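Local atomic coordinates of putative amidohydrolase (Unidentified, PDB entry 3MKV), a protein that is a zinc-dependent prolidase of the amidohydrolase superfamily, expected to hydrolyse dipeptides that carry proline at the C-terminal end. Residues T104-G109 and A360-M365; E183-G188 and R227-L232; F6-G11 and K55-G60; F25-E30 and R35-K40. One frame throughout, in Å; residues are numbered along the deposited sequence. Where two conformers were deposited one is given.

In the fold
Contacts 1 and 2 belong to the catalytic barrel, contacts 3 and 4 to the smaller beta domain at its side. In contact 1 the Arg106 side chain is about 9 Å from a bound zinc ion. Contact 2, its centre about 13 Å from that of contact 1, touches it directly: Arg106 NH1 meets Tyr230 OH at 2.9 Å, a probable hydrogen bond. Contacts 3 and 4 have centres about 9 Å apart and share a sheet, Phe8 N lying 3.0 Å from Ile27 O. Strand 56-63 leads from contact 3 into the barrel and pairs with strand 102-107 of contact 1, although the two contacts stay about 6 Å apart at their nearest atoms.

Contact 1: residues T104-G109 and A360-M365; sequences TVRDAG and AEVLGM
Arg106, a buried arginine, meets the end of helix 348-362 through van der Waals contacts, with no hydrogen bond, its guanidinium nitrogen NH1 lying 3.6 Å from Val362 CG1. The approach is oblique to the guanidinium plane, and the two side chains cross at about a right angle. The arginine leaves strand 102-107 with CG anti to the backbone N (chi1 -168°) and runs straight until chi3 (63°) bends it. Near that bend, Leu363 sends its CD2 branch to 4.2 Å from Arg106 CD, while its other methyl, CD1, meets Thr104 CG2 tip to tip at 3.9 Å. Leu363 thus straddles two strand residues that point to the same side, one branch for each. Thr104 can offer a methyl because its OG1 is turned beside the backbone N, where it bonds to Arg128. Just past Leu363 the helix closes in a Schellman motif: Gly364 takes positive phi, and Met365 N reaches back to Ala360 O at 2.8 Å. On the strand side, Asp107 OD1 accepts from Gly109 N at 2.9 Å from above the carboxylate plane, an Asx turn that carries the chain toward the metal site, where Gly109 O bonds to His67, a zinc ligand. The polar bonds of Arg106 lie outside this contact: Glu253 forms a salt bridge with NH2, Leu64 O takes NE, and Tyr230 and Thr251 bond to NH1. Val362 and Leu363 therefore supply an apolar flank to a charge that the salt bridge to Glu253 probably offsets, and the several bonds to the guanidinium group imply a firmly fixed orientation in the barrel interior.

Contact 2: residues E183-G188 and R227-L232; sequences EELQMG and RGTYVL
Leu185 and Arg227 run antiparallel, each passing the other's flank, the leucine rising from helix 174-187 and the arginine stretching over it. Arg227 starts with CG anti to the backbone N (chi1 -176°) and bends at chi2 (138°), a course that lays its aliphatic part across the leucine. Its CD is 4.0 Å from both Leu185 CB and Leu185 CD1. Farther out, the guanidinium group roofs the helix backbone: Leu185 O sits 3.9 Å from the guanidinium plane, beneath its centre. This is contact over a face, with no hydrogen bond between them. The other leucine methyl, CD2, faces Thr229 CG2 at 4.2 Å, the two side chains again antiparallel. Thr229 turns its OG1 to the other task, bonding to Asp190 O. Gly188 ends helix 174-187 in a Schellman motif, and Gly228, just past helix 214-225, ends that helix in the same way. The tip of Arg227 is held by another chain, NH2 bonding to Thr204 O of the second subunit, and Gln186 O accepts from Arg148 of that subunit. The contact therefore joins helix 174-187 to the loop that leads from helix 214-225 into strand 232-235, beside a subunit interface. Leu185 also packs on Ile192, and beyond Thr229 the chain passes inward, Val231 lying against helix 214-225 before Leu232 opens strand 232-235 next to strand 251-254.

Contact 3: residues F6-G11 and K55-G60; sequences FLFRNG and KTIMPG
Ile57 reaches across to Phe8 with its longer branch. CB stands on the face of strand 56-63 turned toward segment 6-11, and CG1 leaves it anti to the carbonyl carbon (chi1 -57°), with CG2 anti to the backbone N. Ile57 CG2 goes to a different neighbour, packing 3.5 Å from Ile27 CD1 on strand 25-30. From CG1 the chain continues extended (chi2 174°) and delivers Ile57 CD1 to Phe8, where it lies 3.6 Å from Phe8 CB and 3.9 Å from Phe8 CD1. The methyl meets the ring obliquely, close to the CB end. Together with Val380, which touches both residues, this pair lies in the interior of the small beta domain found beside the barrel in many amidohydrolases, and it joins strand 5-9 of one sheet to strand 56-63 of another. Between the two sheets the chain turns a corner at Asn10 and Gly11. Gly11 CA then passes 3.4 Å from Lys55 O, the glycine backbone lying close against this carbonyl. Thr56, whose CB points away from segment 6-11, bonds through OG1 to Gly385 O.

Contact 4: residues F25-E30 and R35-K40; sequences FEILIE and REVSDK
Phe25 and Asp39 stack at the open end of a beta hairpin, the antiparallel pair of strands 25-30 and 33-38 at the margin of the small beta domain. The phenylalanine sets CG anti to its carbonyl carbon (chi1 -77°), which lays the ring along the opposite strand. Asp39 CB sits over one face, 4.3 Å from the Phe25 ring centroid in a CH-pi contact, and the carboxylate plane is only 16° from that of the ring. Val37 O comes instead to the ring edge. Ile27 and Val37, a non-hydrogen-bonded pair, run alongside each other, CG2 against CG2 at 3.8 Å, on the side of the sheet where Ile27 also packs on Ile34. Glu26, Leu28, Glu36 and Ser38 point to the other side. There Leu28, its CG anti to the backbone N (chi1 179°), places CD2 3.3 Å from Glu36 OE1 and alongside the first carbons of Arg35. Glu26 extends its carboxylate to Ile42 N. Straight backbone bonds fasten the pairs: Glu26 N to Ser38 O at 2.7 Å and Leu28 N to Glu36 O at 2.8 Å. Near the turn the register slips in a classic beta bulge, Arg35 and Glu36 both facing Leu28. Arg35 then bends at chi2 and chi3, leading its guanidinium group away from Leu28. Leu28 O receives two donors, a weak bond from Glu36 N at 3.4 Å and a shorter one from Arg35 N, 2.6 Å long.

Contact 1: residues T104-G109 and A360-M365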
loop_
_atom_site.group_PDB
_atom_site.type_symbol
_atom_site.label_atom_id
_atom_site.label_comp_id
_atom_site.label_asym_id
_atom_site.label_seq_id
_atom_site.Cartn_x
_atom_site.Cartn_y
_atom_site.Cartn_z
ATOM N N THR A 104 4.234 20.925 39.852
ATOM C CA THR A 104 3.551 19.939 39.027
ATOM C C THR A 104 2.803 20.661 37.915
ATOM O O THR A 104 2.271 21.755 38.125
ATOM C CB THR A 104 2.545 19.080 39.827
ATOM O OG1 THR A 104 3.233 18.318 40.823
ATOM C CG2 THR A 104 1.815 18.115 38.896
ATOM N N VAL A 105 2.783 20.058 36.730
ATOM C CA VAL A 105 1.916 20.539 35.662
ATOM C C VAL A 105 1.194 19.405 34.937
ATOM O O VAL A 105 1.694 18.277 34.850
ATOM C CB VAL A 105 2.679 21.390 34.644
ATOM C CG1 VAL A 105 3.140 22.708 35.289
ATOM C CG2 VAL A 105 3.860 20.586 34.054
ATOM N N ARG A 106 0.005 19.710 34.428
ATOM C CA ARG A 106 -0.688 18.784 33.546
ATOM C C ARG A 106 -0.531 19.311 32.140
ATOM O O ARG A 106 -0.978 20.420 31.822
ATOM C CB ARG A 106 -2.167 18.657 33.906
ATOM C CG ARG A 106 -2.874 17.505 33.204
ATOM C CD ARG A 106 -4.331 17.447 33.593
ATOM N NE ARG A 106 -5.046 18.648 33.163
ATOM C CZ ARG A 106 -6.368 18.748 33.130
ATOM N NH1 ARG A 106 -7.107 17.711 33.487
ATOM N NH2 ARG A 106 -6.947 19.875 32.735
ATOM N N ASP A 107 0.132 18.526 31.300
ATOM C CA ASP A 107 0.318 18.931 29.922
ATOM C C ASP A 107 -0.889 18.497 29.098
ATOM O O ASP A 107 -1.288 17.328 29.115
ATOM C CB ASP A 107 1.627 18.394 29.344
ATOM C CG ASP A 107 1.863 18.869 27.928
ATOM O OD1 ASP A 107 1.204 18.348 27.004
ATOM O OD2 ASP A 107 2.696 19.770 27.734
ATOM N N ALA A 108 -1.470 19.458 28.388
ATOM C CA ALA A 108 -2.750 19.268 27.740
ATOM C C ALA A 108 -2.621 18.787 26.294
ATOM O O ALA A 108 -3.618 18.620 25.604
ATOM C CB ALA A 108 -3.559 20.560 27.813
ATOM N N GLY A 109 -1.395 18.555 25.838
ATOM C CA GLY A 109 -1.187 18.056 24.497
ATOM C C GLY A 109 0.207 18.341 23.983
ATOM O O GLY A 109 0.663 19.496 23.982
ATOM N N ALA A 360 -4.942 19.457 42.637
ATOM C CA ALA A 360 -4.511 18.153 43.130
ATOM C C ALA A 360 -5.655 17.145 43.039
ATOM O O ALA A 360 -5.453 15.953 42.794
ATOM C CB ALA A 360 -4.023 18.271 44.556
ATOM N N GLU A 361 -6.868 17.640 43.238
ATOM C CA GLU A 361 -8.043 16.802 43.183
ATOM C C GLU A 361 -8.219 16.318 41.745
ATOM O O GLU A 361 -8.437 15.130 41.493
ATOM C CB GLU A 361 -9.262 17.601 43.639
ATOM C CG GLU A 361 -10.209 16.833 44.548
ATOM C CD GLU A 361 -11.493 17.606 44.852
ATOM O OE1 GLU A 361 -11.445 18.862 44.893
ATOM O OE2 GLU A 361 -12.548 16.953 45.049
ATOM N N VAL A 362 -8.115 17.252 40.805
ATOM C CA VAL A 362 -8.175 16.928 39.386
ATOM C C VAL A 362 -7.205 15.812 38.982
ATOM O O VAL A 362 -7.483 15.048 38.057
ATOM C CB VAL A 362 -7.886 18.162 38.518
ATOM C CG1 VAL A 362 -7.745 17.756 37.052
ATOM C CG2 VAL A 362 -8.980 19.210 38.702
ATOM N N LEU A 363 -6.076 15.722 39.678
ATOM C CA LEU A 363 -5.018 14.784 39.320
ATOM C C LEU A 363 -5.133 13.475 40.076
ATOM O O LEU A 363 -4.318 12.570 39.882
ATOM C CB LEU A 363 -3.638 15.392 39.616
ATOM C CG LEU A 363 -3.255 16.709 38.939
ATOM C CD1 LEU A 363 -1.972 17.259 39.532
ATOM C CD2 LEU A 363 -3.089 16.520 37.447
ATOM N N GLY A 364 -6.134 13.378 40.946
ATOM C CA GLY A 364 -6.317 12.196 41.781
ATOM C C GLY A 364 -5.219 12.112 42.823
ATOM O O GLY A 364 -4.793 11.020 43.212
ATOM N N MET A 365 -4.755 13.279 43.266
ATOM C CA MET A 365 -3.638 13.365 44.196
ATOM C C MET A 365 -4.001 14.100 45.489
ATOM O O MET A 365 -3.142 14.731 46.110
ATOM C CB MET A 365 -2.410 14.012 43.527
ATOM C CG MET A 365 -1.792 13.195 42.384
ATOM S SD MET A 365 -0.867 11.728 42.936
ATOM C CE MET A 365 -1.148 10.620 41.574
#

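Contact 2: residues E183-G188 and R227-L232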
loop_
_atom_site.group_PDB
_atom_site.type_symbol
_atom_site.label_atom_id
_atom_site.label_comp_id
_atom_site.label_asym_id
_atom_site.label_seq_id
_atom_site.Cartn_x
_atom_site.Cartn_y
_atom_site.Cartn_z
ATOM N N GLU A 183 -3.327 3.499 21.956
ATOM C CA GLU A 183 -1.942 3.828 21.605
ATOM C C GLU A 183 -1.299 4.848 22.548
ATOM O O GLU A 183 -0.167 4.656 23.000
ATOM C CB GLU A 183 -1.863 4.327 20.152
ATOM C CG GLU A 183 -2.290 3.248 19.152
ATOM C CD GLU A 183 -2.235 3.709 17.714
ATOM O OE1 GLU A 183 -1.716 4.812 17.468
ATOM O OE2 GLU A 183 -2.718 2.967 16.827
ATOM N N GLU A 184 -2.014 5.929 22.843
ATOM C CA GLU A 184 -1.482 6.958 23.711
ATOM C C GLU A 184 -1.262 6.396 25.109
ATOM O O GLU A 184 -0.243 6.662 25.753
ATOM C CB GLU A 184 -2.411 8.185 23.763
ATOM C CG GLU A 184 -2.535 8.962 22.452
ATOM C CD GLU A 184 -1.192 9.351 21.848
ATOM O OE1 GLU A 184 -0.337 9.900 22.579
ATOM O OE2 GLU A 184 -0.995 9.112 20.633
ATOM N N LEU A 185 -2.224 5.613 25.580
ATOM C CA LEU A 185 -2.105 4.988 26.879
ATOM C C LEU A 185 -0.922 4.002 26.939
ATOM O O LEU A 185 -0.168 3.996 27.912
ATOM C CB LEU A 185 -3.419 4.298 27.253
ATOM C CG LEU A 185 -4.615 5.207 27.574
ATOM C CD1 LEU A 185 -5.880 4.401 27.771
ATOM C CD2 LEU A 185 -4.327 6.021 28.816
ATOM N N GLN A 186 -0.750 3.178 25.908
ATOM C CA GLN A 186 0.360 2.222 25.919
ATOM C C GLN A 186 1.688 2.967 25.874
ATOM O O GLN A 186 2.689 2.495 26.422
ATOM C CB GLN A 186 0.271 1.197 24.771
ATOM C CG GLN A 186 1.091 1.545 23.536
ATOM C CD GLN A 186 2.587 1.176 23.636
ATOM O OE1 GLN A 186 2.954 0.033 23.931
ATOM N NE2 GLN A 186 3.452 2.149 23.347
ATOM N N MET A 187 1.690 4.135 25.235
ATOM C CA MET A 187 2.903 4.930 25.132
ATOM C C MET A 187 3.221 5.675 26.444
ATOM O O MET A 187 4.320 6.220 26.606
ATOM C CB MET A 187 2.863 5.865 23.911
ATOM C CG MET A 187 3.403 5.206 22.624
ATOM S SD MET A 187 3.424 6.177 21.085
ATOM C CE MET A 187 1.764 6.812 21.035
ATOM N N GLY A 188 2.263 5.678 27.376
ATOM C CA GLY A 188 2.490 6.193 28.735
ATOM C C GLY A 188 1.723 7.435 29.174
ATOM O O GLY A 188 2.030 8.009 30.216
ATOM N N ARG A 227 -8.710 2.192 32.071
ATOM C CA ARG A 227 -7.328 2.232 32.528
ATOM C C ARG A 227 -7.189 3.063 33.799
ATOM O O ARG A 227 -6.084 3.391 34.216
ATOM C CB ARG A 227 -6.406 2.782 31.432
ATOM C CG ARG A 227 -4.912 2.759 31.799
ATOM C CD ARG A 227 -4.044 2.292 30.628
ATOM N NE ARG A 227 -2.664 1.954 31.005
ATOM C CZ ARG A 227 -1.846 1.209 30.256
ATOM N NH1 ARG A 227 -2.268 0.713 29.102
ATOM N NH2 ARG A 227 -0.609 0.947 30.656
ATOM N N GLY A 228 -8.314 3.410 34.412
ATOM C CA GLY A 228 -8.287 4.142 35.669
ATOM C C GLY A 228 -7.933 5.615 35.520
ATOM O O GLY A 228 -7.522 6.264 36.482
ATOM N N THR A 229 -8.086 6.158 34.319
ATOM C CA THR A 229 -7.879 7.580 34.151
ATOM C C THR A 229 -9.099 8.238 33.504
ATOM O O THR A 229 -10.182 7.663 33.507
ATOM C CB THR A 229 -6.554 7.901 33.436
ATOM O OG1 THR A 229 -6.250 9.288 33.599
ATOM C CG2 THR A 229 -6.610 7.540 31.952
ATOM N N TYR A 230 -8.931 9.443 32.969
ATOM C CA TYR A 230 -10.076 10.240 32.550
ATOM C C TYR A 230 -9.747 11.066 31.302
ATOM O O TYR A 230 -8.627 11.037 30.780
ATOM C CB TYR A 230 -10.508 11.174 33.700
ATOM C CG TYR A 230 -9.483 12.253 33.974
ATOM C CD1 TYR A 230 -9.565 13.495 33.345
ATOM C CD2 TYR A 230 -8.399 12.005 34.811
ATOM C CE1 TYR A 230 -8.601 14.476 33.564
ATOM C CE2 TYR A 230 -7.441 12.966 35.040
ATOM C CZ TYR A 230 -7.541 14.196 34.416
ATOM O OH TYR A 230 -6.579 15.145 34.646
ATOM N N VAL A 231 -10.736 11.824 30.845
ATOM C CA VAL A 231 -10.621 12.640 29.654
ATOM C C VAL A 231 -10.797 14.123 29.999
ATOM O O VAL A 231 -11.698 14.502 30.753
ATOM C CB VAL A 231 -11.696 12.219 28.616
ATOM C CG1 VAL A 231 -11.762 13.209 27.438
ATOM C CG2 VAL A 231 -11.457 10.767 28.125
ATOM N N LEU A 232 -9.930 14.969 29.458
ATOM C CA LEU A 232 -10.143 16.408 29.558
ATOM C C LEU A 232 -10.438 16.859 28.143
ATOM O O LEU A 232 -9.907 16.282 27.191
ATOM C CB LEU A 232 -8.916 17.135 30.112
ATOM C CG LEU A 232 -7.605 16.999 29.328
ATOM C CD1 LEU A 232 -6.844 18.315 29.285
ATOM C CD2 LEU A 232 -6.738 15.878 29.900
#

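Contact 3: residues F6-G11 and K55-G60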
loop_
_atom_site.group_PDB
_atom_site.type_symbol
_atom_site.label_atom_id
_atom_site.label_comp_id
_atom_site.label_asym_id
_atom_site.label_seq_id
_atom_site.Cartn_x
_atom_site.Cartn_y
_atom_site.Cartn_z
ATOM N N PHE A 6 15.212 17.608 55.977
ATOM C CA PHE A 6 15.070 19.058 56.025
ATOM C C PHE A 6 14.016 19.466 57.051
ATOM O O PHE A 6 12.981 18.802 57.209
ATOM C CB PHE A 6 14.697 19.627 54.654
ATOM C CG PHE A 6 15.770 19.474 53.623
ATOM C CD1 PHE A 6 16.617 20.526 53.324
ATOM C CD2 PHE A 6 15.933 18.273 52.944
ATOM C CE1 PHE A 6 17.609 20.389 52.366
ATOM C CE2 PHE A 6 16.926 18.127 51.986
ATOM C CZ PHE A 6 17.766 19.186 51.696
ATOM N N LEU A 7 14.292 20.559 57.750
ATOM C CA LEU A 7 13.350 21.082 58.723
ATOM C C LEU A 7 13.115 22.577 58.517
ATOM O O LEU A 7 13.989 23.409 58.785
ATOM C CB LEU A 7 13.817 20.786 60.151
ATOM C CG LEU A 7 12.777 21.119 61.221
ATOM C CD1 LEU A 7 13.007 20.303 62.479
ATOM C CD2 LEU A 7 12.803 22.603 61.538
ATOM N N PHE A 8 11.931 22.898 58.012
ATOM C CA PHE A 8 11.499 24.275 57.867
ATOM C C PHE A 8 11.052 24.797 59.222
ATOM O O PHE A 8 10.256 24.148 59.909
ATOM C CB PHE A 8 10.350 24.357 56.871
ATOM C CG PHE A 8 10.756 24.064 55.455
ATOM C CD1 PHE A 8 11.065 25.095 54.583
ATOM C CD2 PHE A 8 10.825 22.762 54.994
ATOM C CE1 PHE A 8 11.434 24.833 53.280
ATOM C CE2 PHE A 8 11.197 22.494 53.697
ATOM C CZ PHE A 8 11.504 23.529 52.838
ATOM N N ARG A 9 11.562 25.955 59.613
ATOM C CA ARG A 9 11.283 26.546 60.915
ATOM C C ARG A 9 11.116 28.074 60.842
ATOM O O ARG A 9 11.704 28.718 60.000
ATOM C CB ARG A 9 12.428 26.197 61.871
ATOM C CG ARG A 9 12.148 26.473 63.338
ATOM C CD ARG A 9 13.381 26.214 64.203
ATOM N NE ARG A 9 14.458 27.167 63.936
ATOM C CZ ARG A 9 14.437 28.443 64.309
ATOM N NH1 ARG A 9 15.466 29.238 64.025
ATOM N NH2 ARG A 9 13.389 28.926 64.966
ATOM N N ASN A 10 10.374 28.639 61.777
ATOM C CA ASN A 10 10.250 30.092 61.888
ATOM C C ASN A 10 9.535 30.803 60.732
ATOM O O ASN A 10 9.987 31.856 60.259
ATOM C CB ASN A 10 11.626 30.717 62.086
ATOM C CG ASN A 10 11.560 32.022 62.845
ATOM O OD1 ASN A 10 10.878 32.117 63.870
ATOM N ND2 ASN A 10 12.263 33.038 62.349
ATOM N N GLY A 11 8.409 30.246 60.292
ATOM C CA GLY A 11 7.634 30.870 59.227
ATOM C C GLY A 11 6.131 30.705 59.361
ATOM O O GLY A 11 5.638 29.997 60.244
ATOM N N LYS A 55 8.993 34.273 56.695
ATOM C CA LYS A 55 8.411 34.256 55.358
ATOM C C LYS A 55 7.369 33.147 55.254
ATOM O O LYS A 55 7.153 32.390 56.210
ATOM C CB LYS A 55 9.496 34.090 54.296
ATOM C CG LYS A 55 10.011 35.403 53.754
ATOM C CD LYS A 55 11.427 35.288 53.219
ATOM C CE LYS A 55 12.416 35.112 54.352
ATOM N NZ LYS A 55 13.637 35.941 54.142
ATOM N N THR A 56 6.726 33.050 54.094
ATOM C CA THR A 56 5.619 32.110 53.926
ATOM C C THR A 56 6.037 30.780 53.308
ATOM O O THR A 56 6.701 30.726 52.268
ATOM C CB THR A 56 4.469 32.721 53.107
ATOM O OG1 THR A 56 4.116 34.000 53.656
ATOM C CG2 THR A 56 3.259 31.804 53.139
ATOM N N ILE A 57 5.652 29.704 53.973
ATOM C CA ILE A 57 5.875 28.378 53.452
ATOM C C ILE A 57 4.545 27.864 52.914
ATOM O O ILE A 57 3.578 27.711 53.662
ATOM C CB ILE A 57 6.432 27.442 54.539
ATOM C CG1 ILE A 57 7.721 28.028 55.121
ATOM C CG2 ILE A 57 6.692 26.044 53.977
ATOM C CD1 ILE A 57 8.278 27.254 56.294
ATOM N N MET A 58 4.495 27.625 51.608
ATOM C CA MET A 58 3.266 27.170 50.957
ATOM C C MET A 58 3.522 25.961 50.052
ATOM O O MET A 58 4.660 25.711 49.639
ATOM C CB MET A 58 2.628 28.312 50.148
ATOM C CG MET A 58 3.444 28.747 48.942
ATOM S SD MET A 58 2.540 29.827 47.822
ATOM C CE MET A 58 1.252 28.695 47.314
ATOM N N PRO A 59 2.456 25.222 49.711
ATOM C CA PRO A 59 2.621 24.041 48.860
ATOM C C PRO A 59 3.046 24.424 47.443
ATOM O O PRO A 59 2.798 25.549 46.999
ATOM C CB PRO A 59 1.225 23.419 48.825
ATOM C CG PRO A 59 0.417 24.158 49.855
ATOM C CD PRO A 59 1.048 25.482 50.056
ATOM N N GLY A 60 3.685 23.486 46.749
ATOM C CA GLY A 60 4.009 23.647 45.331
ATOM C C GLY A 60 2.784 23.969 44.498
ATOM O O GLY A 60 1.699 23.422 44.724
#

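Contact 4: residues F25-E30 and R35-K40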
loop_
_atom_site.group_PDB
_atom_site.type_symbol
_atom_site.label_atom_id
_atom_site.label_comp_id
_atom_site.label_asym_id
_atom_site.label_seq_id
_atom_site.Cartn_x
_atom_site.Cartn_y
_atom_site.Cartn_z
ATOM N N PHE A 25 4.311 26.738 63.150
ATOM C CA PHE A 25 4.505 25.345 62.745
ATOM C C PHE A 25 5.927 25.050 62.289
ATOM O O PHE A 25 6.663 25.936 61.851
ATOM C CB PHE A 25 3.532 24.950 61.636
ATOM C CG PHE A 25 2.141 24.688 62.122
ATOM C CD1 PHE A 25 1.762 23.411 62.513
ATOM C CD2 PHE A 25 1.209 25.718 62.188
ATOM C CE1 PHE A 25 0.477 23.163 62.969
ATOM C CE2 PHE A 25 -0.072 25.480 62.640
ATOM C CZ PHE A 25 -0.442 24.199 63.034
ATOM N N GLU A 26 6.304 23.784 62.399
ATOM C CA GLU A 26 7.550 23.310 61.830
ATOM C C GLU A 26 7.251 22.121 60.915
ATOM O O GLU A 26 6.315 21.347 61.169
ATOM C CB GLU A 26 8.536 22.929 62.936
ATOM C CG GLU A 26 9.018 24.124 63.760
ATOM C CD GLU A 26 10.166 23.771 64.695
ATOM O OE1 GLU A 26 10.840 24.703 65.177
ATOM O OE2 GLU A 26 10.398 22.567 64.949
ATOM N N ILE A 27 8.027 21.985 59.841
ATOM C CA ILE A 27 7.783 20.923 58.875
ATOM C C ILE A 27 9.008 20.030 58.727
ATOM O O ILE A 27 10.122 20.509 58.535
ATOM C CB ILE A 27 7.377 21.498 57.501
ATOM C CG1 ILE A 27 6.448 22.703 57.679
ATOM C CG2 ILE A 27 6.705 20.429 56.655
ATOM C CD1 ILE A 27 6.364 23.592 56.463
ATOM N N LEU A 28 8.794 18.725 58.834
ATOM C CA LEU A 28 9.886 17.768 58.736
ATOM C C LEU A 28 9.846 17.034 57.402
ATOM O O LEU A 28 8.952 16.231 57.150
ATOM C CB LEU A 28 9.823 16.765 59.883
ATOM C CG LEU A 28 10.904 15.679 59.887
ATOM C CD1 LEU A 28 12.280 16.276 60.157
ATOM C CD2 LEU A 28 10.570 14.611 60.911
ATOM N N ILE A 29 10.820 17.329 56.547
ATOM C CA ILE A 29 10.935 16.680 55.254
ATOM C C ILE A 29 12.086 15.696 55.262
ATOM O O ILE A 29 13.191 16.034 55.682
ATOM C CB ILE A 29 11.205 17.706 54.139
ATOM C CG1 ILE A 29 9.944 18.524 53.871
ATOM C CG2 ILE A 29 11.708 17.007 52.873
ATOM C CD1 ILE A 29 9.386 19.138 55.119
ATOM N N GLU A 30 11.832 14.481 54.794
ATOM C CA GLU A 30 12.917 13.532 54.596
ATOM C C GLU A 30 12.593 12.503 53.518
ATOM O O GLU A 30 11.512 11.907 53.511
ATOM C CB GLU A 30 13.293 12.852 55.910
ATOM C CG GLU A 30 12.249 11.896 56.430
ATOM C CD GLU A 30 12.564 11.429 57.831
ATOM O OE1 GLU A 30 12.650 12.286 58.738
ATOM O OE2 GLU A 30 12.724 10.205 58.024
ATOM N N ARG A 35 7.048 14.629 56.517
ATOM C CA ARG A 35 7.047 13.611 57.554
ATOM C C ARG A 35 6.226 14.069 58.754
ATOM O O ARG A 35 5.419 13.310 59.295
ATOM C CB ARG A 35 8.483 13.287 57.975
ATOM C CG ARG A 35 8.606 12.106 58.916
ATOM C CD ARG A 35 8.408 10.782 58.188
ATOM N NE ARG A 35 7.734 9.805 59.039
ATOM C CZ ARG A 35 7.568 8.522 58.730
ATOM N NH1 ARG A 35 8.042 8.038 57.587
ATOM N NH2 ARG A 35 6.932 7.717 59.573
ATOM N N GLU A 36 6.432 15.317 59.161
ATOM C CA GLU A 36 5.695 15.882 60.280
ATOM C C GLU A 36 5.372 17.346 60.035
ATOM O O GLU A 36 6.128 18.067 59.379
ATOM C CB GLU A 36 6.483 15.740 61.582
ATOM C CG GLU A 36 6.732 14.304 62.014
ATOM C CD GLU A 36 7.736 14.200 63.156
ATOM O OE1 GLU A 36 8.540 13.241 63.152
ATOM O OE2 GLU A 36 7.726 15.084 64.047
ATOM N N VAL A 37 4.236 17.774 60.570
ATOM C CA VAL A 37 3.801 19.152 60.470
ATOM C C VAL A 37 3.110 19.523 61.783
ATOM O O VAL A 37 1.893 19.367 61.914
ATOM C CB VAL A 37 2.817 19.340 59.287
ATOM C CG1 VAL A 37 2.373 20.792 59.176
ATOM C CG2 VAL A 37 3.446 18.867 57.981
ATOM N N SER A 38 3.883 19.997 62.759
ATOM C CA SER A 38 3.314 20.361 64.057
ATOM C C SER A 38 3.735 21.748 64.506
ATOM O O SER A 38 4.640 22.354 63.932
ATOM C CB SER A 38 3.700 19.343 65.134
ATOM O OG SER A 38 4.992 19.616 65.649
ATOM N N ASP A 39 3.059 22.240 65.539
ATOM C CA ASP A 39 3.416 23.502 66.178
ATOM C C ASP A 39 4.347 23.227 67.353
ATOM O O ASP A 39 5.198 24.049 67.694
ATOM C CB ASP A 39 2.161 24.238 66.643
ATOM C CG ASP A 39 1.036 23.290 67.013
ATOM O OD1 ASP A 39 -0.139 23.704 66.926
ATOM O OD2 ASP A 39 1.322 22.127 67.379
ATOM N N LYS A 40 4.176 22.058 67.961
ATOM C CA LYS A 40 5.117 21.551 68.951
ATOM C C LYS A 40 6.448 21.220 68.282
ATOM O O LYS A 40 6.598 20.148 67.694
ATOM C CB LYS A 40 4.561 20.286 69.611
ATOM C CG LYS A 40 3.671 20.533 70.819
ATOM C CD LYS A 40 4.421 21.300 71.901
ATOM C CE LYS A 40 4.038 20.818 73.294
ATOM N NZ LYS A 40 2.564 20.693 73.457
#